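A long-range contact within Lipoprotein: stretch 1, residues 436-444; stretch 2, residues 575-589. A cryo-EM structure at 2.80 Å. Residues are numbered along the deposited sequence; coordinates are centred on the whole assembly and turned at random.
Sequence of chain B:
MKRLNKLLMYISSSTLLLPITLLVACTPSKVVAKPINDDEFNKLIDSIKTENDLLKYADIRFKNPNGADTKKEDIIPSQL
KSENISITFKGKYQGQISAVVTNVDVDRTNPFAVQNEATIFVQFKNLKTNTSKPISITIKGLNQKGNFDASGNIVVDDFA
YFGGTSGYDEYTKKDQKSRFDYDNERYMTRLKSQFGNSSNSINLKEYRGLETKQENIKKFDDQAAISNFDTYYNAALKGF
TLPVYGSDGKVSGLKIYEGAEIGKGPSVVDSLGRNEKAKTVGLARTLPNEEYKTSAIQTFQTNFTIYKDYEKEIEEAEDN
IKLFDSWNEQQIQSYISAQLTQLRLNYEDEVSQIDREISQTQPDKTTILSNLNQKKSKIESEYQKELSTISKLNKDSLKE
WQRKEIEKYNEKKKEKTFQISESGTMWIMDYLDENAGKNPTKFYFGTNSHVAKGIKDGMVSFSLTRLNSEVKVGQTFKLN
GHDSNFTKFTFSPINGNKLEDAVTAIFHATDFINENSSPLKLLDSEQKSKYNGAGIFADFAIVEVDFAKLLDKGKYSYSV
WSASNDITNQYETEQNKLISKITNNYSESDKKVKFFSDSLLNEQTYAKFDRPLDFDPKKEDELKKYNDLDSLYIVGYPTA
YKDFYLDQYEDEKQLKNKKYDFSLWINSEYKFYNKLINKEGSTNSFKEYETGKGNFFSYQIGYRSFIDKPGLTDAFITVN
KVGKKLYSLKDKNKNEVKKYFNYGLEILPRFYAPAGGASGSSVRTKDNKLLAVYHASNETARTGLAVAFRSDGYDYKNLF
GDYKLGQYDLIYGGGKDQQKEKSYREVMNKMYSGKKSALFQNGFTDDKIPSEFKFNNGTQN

Stretch 1 (436-444) AGKNPTKFY
Stretch 2 575-589: QNKLISKITNNYSES

A single hydrogen bond crosses between these two stretches; packing does the rest, although 441 Å² of surface is buried between them and touching residues are at least 136 positions apart. Asn439 (p, chi2 -21°) ND2 donates to Asn576 (m, chi2 -173°) OD1 at 2.9 Å and 173°, almost linear. The contact illustrates a general principle: one polar clamp can accompany packing that is largely apolar.

Stretch 2 is helical from Gln575 to Ile582, and Thr583 is the first residue to leave helical phi/psi (-87/16). Asn584 (46/34) and Asn585 (54/41) then adopt left-handed conformations, a region asparagine tolerates well, and the chain turns so that Tyr586 and Ser587 also point toward stretch 1. Stretch 1 begins as loop, with Gly437 at phi 73°, which favours glycine, and becomes strand at Lys442. CA-CA spacings set the register, both chains advancing the same way from Asn439-Asn576 (6.7 Å) through Thr441-Ile579 (6.9 Å) to Phe443-Thr583 (9.0 Å); beyond the turn, Pro440-Ser587 is 7.0 Å.

Phe443 (phi/psi -120/149; m, chi2 81°) is buried and points toward stretch 2. Thr583 (p) lays CG2 over one face of its ring, 4.0 Å from the centroid and 12° off the normal, while Thr583 OG1 bonds Ile579 O at 2.8 Å; threonine thus turns its methyl to the ring and satisfies its hydroxyl on the last turn of the preceding helix. Ile579 (m, t) brings CG2 to 3.8 Å from Phe443 CE1 and CD1 to 3.8 Å from Thr441 (p) CG2. Tyr586 (t, chi2 68°) meets Phe443 edge to edge, CD2 to CE2 at 4.5 Å.

Beside this cluster, Ser587 (t) places OG 3.2 Å from Pro440 CD, a close packing contact for a small side chain, and donates OG to Glu588 OE2 at 2.9 Å.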

ATOM      1  N   ALA B 436      -3.857 -27.122  35.798  1.00 97.99           N
ATOM      2  CA  ALA B 436      -2.413 -27.391  35.826  1.00 97.99           C
ATOM      3  C   ALA B 436      -1.664 -26.943  34.546  1.00 97.99           C
ATOM      4  O   ALA B 436      -0.736 -27.600  34.078  1.00 97.99           O
ATOM      5  CB  ALA B 436      -2.175 -28.857  36.220  1.00 97.99           C
ATOM      6  N   GLY B 437      -2.105 -25.847  33.936  1.00 94.26           N
ATOM      7  CA  GLY B 437      -1.600 -25.271  32.692  1.00 94.26           C
ATOM      8  C   GLY B 437      -1.956 -26.016  31.402  1.00 94.26           C
ATOM      9  O   GLY B 437      -1.514 -25.586  30.342  1.00 94.26           O
ATOM     10  N   LYS B 438      -2.715 -27.121  31.450  1.00 92.85           N
ATOM     11  CA  LYS B 438      -2.898 -28.054  30.319  1.00 92.85           C
ATOM     12  C   LYS B 438      -3.667 -27.462  29.129  1.00 92.85           C
ATOM     13  O   LYS B 438      -3.245 -27.639  27.992  1.00 92.85           O
ATOM     14  CB  LYS B 438      -3.566 -29.342  30.813  1.00 92.85           C
ATOM     15  CG  LYS B 438      -2.668 -30.169  31.737  1.00 92.85           C
ATOM     16  CD  LYS B 438      -3.309 -31.466  32.223  1.00 92.85           C
ATOM     17  CE  LYS B 438      -4.470 -31.243  33.172  1.00 92.85           C
ATOM     18  NZ  LYS B 438      -5.028 -32.482  33.674  1.00 92.85           N
ATOM     19  N   ASN B 439      -4.799 -26.807  29.369  1.00 87.32           N
ATOM     20  CA  ASN B 439      -5.729 -26.340  28.329  1.00 87.32           C
ATOM     21  C   ASN B 439      -6.567 -25.132  28.811  1.00 87.32           C
ATOM     22  O   ASN B 439      -7.713 -25.316  29.222  1.00 87.32           O
ATOM     23  CB  ASN B 439      -6.586 -27.529  27.804  1.00 87.32           C
ATOM     24  CG  ASN B 439      -7.347 -28.360  28.838  1.00 87.32           C
ATOM     25  OD1 ASN B 439      -7.054 -28.395  30.022  1.00 87.32           O
ATOM     26  ND2 ASN B 439      -8.352 -29.081  28.426  1.00 87.32           N
ATOM     27  N   PRO B 440      -6.020 -23.897  28.800  1.00 73.75           N
ATOM     28  CA  PRO B 440      -6.698 -22.697  29.298  1.00 73.75           C
ATOM     29  C   PRO B 440      -7.730 -22.131  28.319  1.00 73.75           C
ATOM     30  O   PRO B 440      -7.593 -22.263  27.110  1.00 73.75           O
ATOM     31  CB  PRO B 440      -5.578 -21.693  29.561  1.00 73.75           C
ATOM     32  CG  PRO B 440      -4.571 -22.030  28.475  1.00 73.75           C
ATOM     33  CD  PRO B 440      -4.679 -23.543  28.366  1.00 73.75           C
ATOM     34  N   THR B 441      -8.751 -21.451  28.838  1.00 68.41           N
ATOM     35  CA  THR B 441      -9.853 -20.860  28.046  1.00 68.41           C
ATOM     36  C   THR B 441     -10.137 -19.379  28.320  1.00 68.41           C
ATOM     37  O   THR B 441     -10.796 -18.726  27.513  1.00 68.41           O
ATOM     38  CB  THR B 441     -11.158 -21.636  28.272  1.00 68.41           C
ATOM     39  OG1 THR B 441     -11.537 -21.549  29.625  1.00 68.41           O
ATOM     40  CG2 THR B 441     -11.054 -23.104  27.916  1.00 68.41           C
ATOM     41  N   LYS B 442      -9.629 -18.820  29.423  1.00 64.19           N
ATOM     42  CA  LYS B 442      -9.940 -17.471  29.905  1.00 64.19           C
ATOM     43  C   LYS B 442      -8.678 -16.618  29.976  1.00 64.19           C
ATOM     44  O   LYS B 442      -7.783 -16.876  30.776  1.00 64.19           O
ATOM     45  CB  LYS B 442     -10.661 -17.615  31.249  1.00 64.19           C
ATOM     46  CG  LYS B 442     -11.386 -16.343  31.684  1.00 64.19           C
ATOM     47  CD  LYS B 442     -12.364 -16.675  32.810  1.00 64.19           C
ATOM     48  CE  LYS B 442     -13.305 -15.509  33.076  1.00 64.19           C
ATOM     49  NZ  LYS B 442     -14.620 -15.957  33.573  1.00 64.19           N
ATOM     50  N   PHE B 443      -8.606 -15.624  29.097  1.00 62.54           N
ATOM     51  CA  PHE B 443      -7.392 -14.879  28.751  1.00 62.54           C
ATOM     52  C   PHE B 443      -7.527 -13.392  29.055  1.00 62.54           C
ATOM     53  O   PHE B 443      -8.616 -12.837  28.961  1.00 62.54           O
ATOM     54  CB  PHE B 443      -7.065 -15.072  27.270  1.00 62.54           C
ATOM     55  CG  PHE B 443      -6.525 -16.438  26.924  1.00 62.54           C
ATOM     56  CD1 PHE B 443      -7.390 -17.524  26.748  1.00 62.54           C
ATOM     57  CD2 PHE B 443      -5.147 -16.622  26.782  1.00 62.54           C
ATOM     58  CE1 PHE B 443      -6.888 -18.777  26.391  1.00 62.54           C
ATOM     59  CE2 PHE B 443      -4.638 -17.874  26.418  1.00 62.54           C
ATOM     60  CZ  PHE B 443      -5.511 -18.946  26.213  1.00 62.54           C
ATOM     61  N   TYR B 444      -6.407 -12.750  29.389  1.00 61.56           N
ATOM     62  CA  TYR B 444      -6.300 -11.345  29.750  1.00 61.56           C
ATOM     63  C   TYR B 444      -5.346 -10.633  28.810  1.00 61.56           C
ATOM     64  O   TYR B 444      -4.256 -11.124  28.502  1.00 61.56           O
ATOM     65  CB  TYR B 444      -5.876 -11.179  31.208  1.00 61.56           C
ATOM     66  CG  TYR B 444      -6.773 -11.912  32.166  1.00 61.56           C
ATOM     67  CD1 TYR B 444      -6.585 -13.283  32.378  1.00 61.56           C
ATOM     68  CD2 TYR B 444      -7.856 -11.254  32.763  1.00 61.56           C
ATOM     69  CE1 TYR B 444      -7.531 -14.018  33.103  1.00 61.56           C
ATOM     70  CE2 TYR B 444      -8.775 -11.987  33.525  1.00 61.56           C
ATOM     71  CZ  TYR B 444      -8.647 -13.374  33.655  1.00 61.56           C
ATOM     72  OH  TYR B 444      -9.630 -14.089  34.248  1.00 61.56           O
ATOM     73  N   GLN B 575     -12.982 -27.238  20.291  1.00 81.14           N
ATOM     74  CA  GLN B 575     -12.766 -26.050  21.122  1.00 81.14           C
ATOM     75  C   GLN B 575     -11.339 -25.846  21.636  1.00 81.14           C
ATOM     76  O   GLN B 575     -10.838 -24.728  21.569  1.00 81.14           O
ATOM     77  CB  GLN B 575     -13.752 -26.081  22.292  1.00 81.14           C
ATOM     78  CG  GLN B 575     -13.687 -24.843  23.180  1.00 81.14           C
ATOM     79  CD  GLN B 575     -14.787 -24.786  24.225  1.00 81.14           C
ATOM     80  OE1 GLN B 575     -15.646 -23.923  24.213  1.00 81.14           O
ATOM     81  NE2 GLN B 575     -14.824 -25.691  25.164  1.00 81.14           N
ATOM     82  N   ASN B 576     -10.667 -26.856  22.188  1.00 81.42           N
ATOM     83  CA  ASN B 576      -9.319 -26.652  22.734  1.00 81.42           C
ATOM     84  C   ASN B 576      -8.296 -26.359  21.625  1.00 81.42           C
ATOM     85  O   ASN B 576      -7.376 -25.560  21.817  1.00 81.42           O
ATOM     86  CB  ASN B 576      -8.900 -27.871  23.569  1.00 81.42           C
ATOM     87  CG  ASN B 576      -9.626 -28.063  24.888  1.00 81.42           C
ATOM     88  OD1 ASN B 576      -9.282 -28.926  25.679  1.00 81.42           O
ATOM     89  ND2 ASN B 576     -10.590 -27.250  25.233  1.00 81.42           N
ATOM     90  N   LYS B 577      -8.468 -26.958  20.445  1.00 78.46           N
ATOM     91  CA  LYS B 577      -7.656 -26.638  19.268  1.00 78.46           C
ATOM     92  C   LYS B 577      -8.033 -25.298  18.652  1.00 78.46           C
ATOM     93  O   LYS B 577      -7.151 -24.546  18.274  1.00 78.46           O
ATOM     94  CB  LYS B 577      -7.732 -27.769  18.241  1.00 78.46           C
ATOM     95  CG  LYS B 577      -6.964 -29.002  18.713  1.00 78.46           C
ATOM     96  CD  LYS B 577      -6.760 -30.045  17.614  1.00 78.46           C
ATOM     97  CE  LYS B 577      -8.038 -30.706  17.109  1.00 78.46           C
ATOM     98  NZ  LYS B 577      -8.637 -31.618  18.090  1.00 78.46           N
ATOM     99  N   LEU B 578      -9.305 -24.941  18.615  1.00 74.27           N
ATOM    100  CA  LEU B 578      -9.753 -23.653  18.112  1.00 74.27           C
ATOM    101  C   LEU B 578      -9.282 -22.501  19.005  1.00 74.27           C
ATOM    102  O   LEU B 578      -8.803 -21.508  18.488  1.00 74.27           O
ATOM    103  CB  LEU B 578     -11.250 -23.662  17.895  1.00 74.27           C
ATOM    104  CG  LEU B 578     -11.879 -22.459  17.269  1.00 74.27           C
ATOM    105  CD1 LEU B 578     -11.319 -22.061  16.045  1.00 74.27           C
ATOM    106  CD2 LEU B 578     -13.270 -22.609  17.048  1.00 74.27           C
ATOM    107  N   ILE B 579      -9.288 -22.643  20.332  1.00 69.69           N
ATOM    108  CA  ILE B 579      -8.700 -21.640  21.240  1.00 69.69           C
ATOM    109  C   ILE B 579      -7.188 -21.527  21.041  1.00 69.69           C
ATOM    110  O   ILE B 579      -6.639 -20.428  21.073  1.00 69.69           O
ATOM    111  CB  ILE B 579      -9.089 -21.916  22.710  1.00 69.69           C
ATOM    112  CG1 ILE B 579     -10.597 -21.660  22.878  1.00 69.69           C
ATOM    113  CG2 ILE B 579      -8.303 -21.043  23.695  1.00 69.69           C
ATOM    114  CD1 ILE B 579     -11.192 -22.114  24.206  1.00 69.69           C
ATOM    115  N   SER B 580      -6.507 -22.628  20.760  1.00 67.20           N
ATOM    116  CA  SER B 580      -5.080 -22.594  20.458  1.00 67.20           C
ATOM    117  C   SER B 580      -4.778 -21.933  19.117  1.00 67.20           C
ATOM    118  O   SER B 580      -3.862 -21.133  19.063  1.00 67.20           O
ATOM    119  CB  SER B 580      -4.475 -23.989  20.516  1.00 67.20           C
ATOM    120  OG  SER B 580      -4.657 -24.545  21.795  1.00 67.20           O
ATOM    121  N   LYS B 581      -5.573 -22.161  18.065  1.00 66.44           N
ATOM    122  CA  LYS B 581      -5.444 -21.460  16.775  1.00 66.44           C
ATOM    123  C   LYS B 581      -5.818 -19.978  16.865  1.00 66.44           C
ATOM    124  O   LYS B 581      -5.170 -19.167  16.218  1.00 66.44           O
ATOM    125  CB  LYS B 581      -6.265 -22.179  15.692  1.00 66.44           C
ATOM    126  CG  LYS B 581      -5.705 -23.545  15.287  1.00 66.44           C
ATOM    127  CD  LYS B 581      -4.375 -23.525  14.520  1.00 66.44           C
ATOM    128  CE  LYS B 581      -4.488 -22.938  13.112  1.00 66.44           C
ATOM    129  NZ  LYS B 581      -3.225 -23.073  12.373  1.00 66.44           N
ATOM    130  N   ILE B 582      -6.762 -19.569  17.709  1.00 63.55           N
ATOM    131  CA  ILE B 582      -7.064 -18.161  18.010  1.00 63.55           C
ATOM    132  C   ILE B 582      -5.876 -17.470  18.691  1.00 63.55           C
ATOM    133  O   ILE B 582      -5.392 -16.431  18.243  1.00 63.55           O
ATOM    134  CB  ILE B 582      -8.346 -18.060  18.881  1.00 63.55           C
ATOM    135  CG1 ILE B 582      -9.589 -18.379  18.037  1.00 63.55           C
ATOM    136  CG2 ILE B 582      -8.518 -16.663  19.479  1.00 63.55           C
ATOM    137  CD1 ILE B 582     -10.840 -18.731  18.841  1.00 63.55           C
ATOM    138  N   THR B 583      -5.376 -18.058  19.784  1.00 61.61           N
ATOM    139  CA  THR B 583      -4.369 -17.461  20.674  1.00 61.61           C
ATOM    140  C   THR B 583      -2.922 -17.723  20.245  1.00 61.61           C
ATOM    141  O   THR B 583      -2.025 -17.576  21.071  1.00 61.61           O
ATOM    142  CB  THR B 583      -4.575 -17.865  22.145  1.00 61.61           C
ATOM    143  OG1 THR B 583      -4.382 -19.245  22.343  1.00 61.61           O
ATOM    144  CG2 THR B 583      -5.970 -17.468  22.620  1.00 61.61           C
ATOM    145  N   ASN B 584      -2.670 -18.154  19.001  1.00 62.27           N
ATOM    146  CA  ASN B 584      -1.351 -18.549  18.479  1.00 62.27           C
ATOM    147  C   ASN B 584      -0.583 -19.481  19.437  1.00 62.27           C
ATOM    148  O   ASN B 584       0.639 -19.433  19.565  1.00 62.27           O
ATOM    149  CB  ASN B 584      -0.561 -17.302  18.087  1.00 62.27           C
ATOM    150  CG  ASN B 584      -0.824 -16.762  16.699  1.00 62.27           C
ATOM    151  OD1 ASN B 584      -0.909 -17.485  15.734  1.00 62.27           O
ATOM    152  ND2 ASN B 584      -0.846 -15.468  16.528  1.00 62.27           N
ATOM    153  N   ASN B 585      -1.327 -20.320  20.143  1.00 67.41           N
ATOM    154  CA  ASN B 585      -0.887 -21.291  21.134  1.00 67.41           C
ATOM    155  C   ASN B 585      -0.016 -20.725  22.279  1.00 67.41           C
ATOM    156  O   ASN B 585       0.941 -21.363  22.704  1.00 67.41           O
ATOM    157  CB  ASN B 585      -0.297 -22.504  20.409  1.00 67.41           C
ATOM    158  CG  ASN B 585      -0.371 -23.766  21.232  1.00 67.41           C
ATOM    159  OD1 ASN B 585      -0.913 -23.839  22.320  1.00 67.41           O
ATOM    160  ND2 ASN B 585       0.159 -24.842  20.731  1.00 67.41           N
ATOM    161  N   TYR B 586      -0.357 -19.547  22.806  1.00 63.58           N
ATOM    162  CA  TYR B 586       0.353 -18.915  23.942  1.00 63.58           C
ATOM    163  C   TYR B 586       0.464 -19.798  25.200  1.00 63.58           C
ATOM    164  O   TYR B 586       1.412 -19.675  25.978  1.00 63.58           O
ATOM    165  CB  TYR B 586      -0.358 -17.593  24.284  1.00 63.58           C
ATOM    166  CG  TYR B 586       0.298 -16.796  25.391  1.00 63.58           C
ATOM    167  CD1 TYR B 586       1.559 -16.207  25.192  1.00 63.58           C
ATOM    168  CD2 TYR B 586      -0.386 -16.531  26.593  1.00 63.58           C
ATOM    169  CE1 TYR B 586       2.126 -15.378  26.174  1.00 63.58           C
ATOM    170  CE2 TYR B 586       0.186 -15.711  27.586  1.00 63.58           C
ATOM    171  CZ  TYR B 586       1.449 -15.136  27.371  1.00 63.58           C
ATOM    172  OH  TYR B 586       2.029 -14.314  28.279  1.00 63.58           O
ATOM    173  N   SER B 587      -0.454 -20.734  25.405  1.00 66.46           N
ATOM    174  CA  SER B 587      -0.364 -21.749  26.461  1.00 66.46           C
ATOM    175  C   SER B 587       0.895 -22.608  26.356  1.00 66.46           C
ATOM    176  O   SER B 587       1.623 -22.763  27.331  1.00 66.46           O
ATOM    177  CB  SER B 587      -1.591 -22.654  26.420  1.00 66.46           C
ATOM    178  OG  SER B 587      -1.572 -23.613  27.446  1.00 66.46           O
ATOM    179  N   GLU B 588       1.175 -23.172  25.185  1.00 73.03           N
ATOM    180  CA  GLU B 588       2.260 -24.140  24.986  1.00 73.03           C
ATOM    181  C   GLU B 588       3.558 -23.525  24.465  1.00 73.03           C
ATOM    182  O   GLU B 588       4.615 -24.146  24.566  1.00 73.03           O
ATOM    183  CB  GLU B 588       1.790 -25.281  24.071  1.00 73.03           C
ATOM    184  CG  GLU B 588       0.591 -26.064  24.611  1.00 73.03           C
ATOM    185  CD  GLU B 588       0.769 -26.458  26.077  1.00 73.03           C
ATOM    186  OE1 GLU B 588       1.759 -27.141  26.410  1.00 73.03           O
ATOM    187  OE2 GLU B 588      -0.074 -26.070  26.909  1.00 73.03           O
ATOM    188  N   SER B 589       3.589 -22.218  24.194  1.00 70.96           N
ATOM    189  CA  SER B 589       4.825 -21.415  24.119  1.00 70.96           C
ATOM    190  C   SER B 589       5.638 -21.270  25.433  1.00 70.96           C
ATOM    191  O   SER B 589       5.073 -21.114  26.523  1.00 70.96           O
ATOM    192  CB  SER B 589       4.480 -20.034  23.585  1.00 70.96           C
ATOM    193  OG  SER B 589       5.676 -19.298  23.479  1.00 70.96           O
TER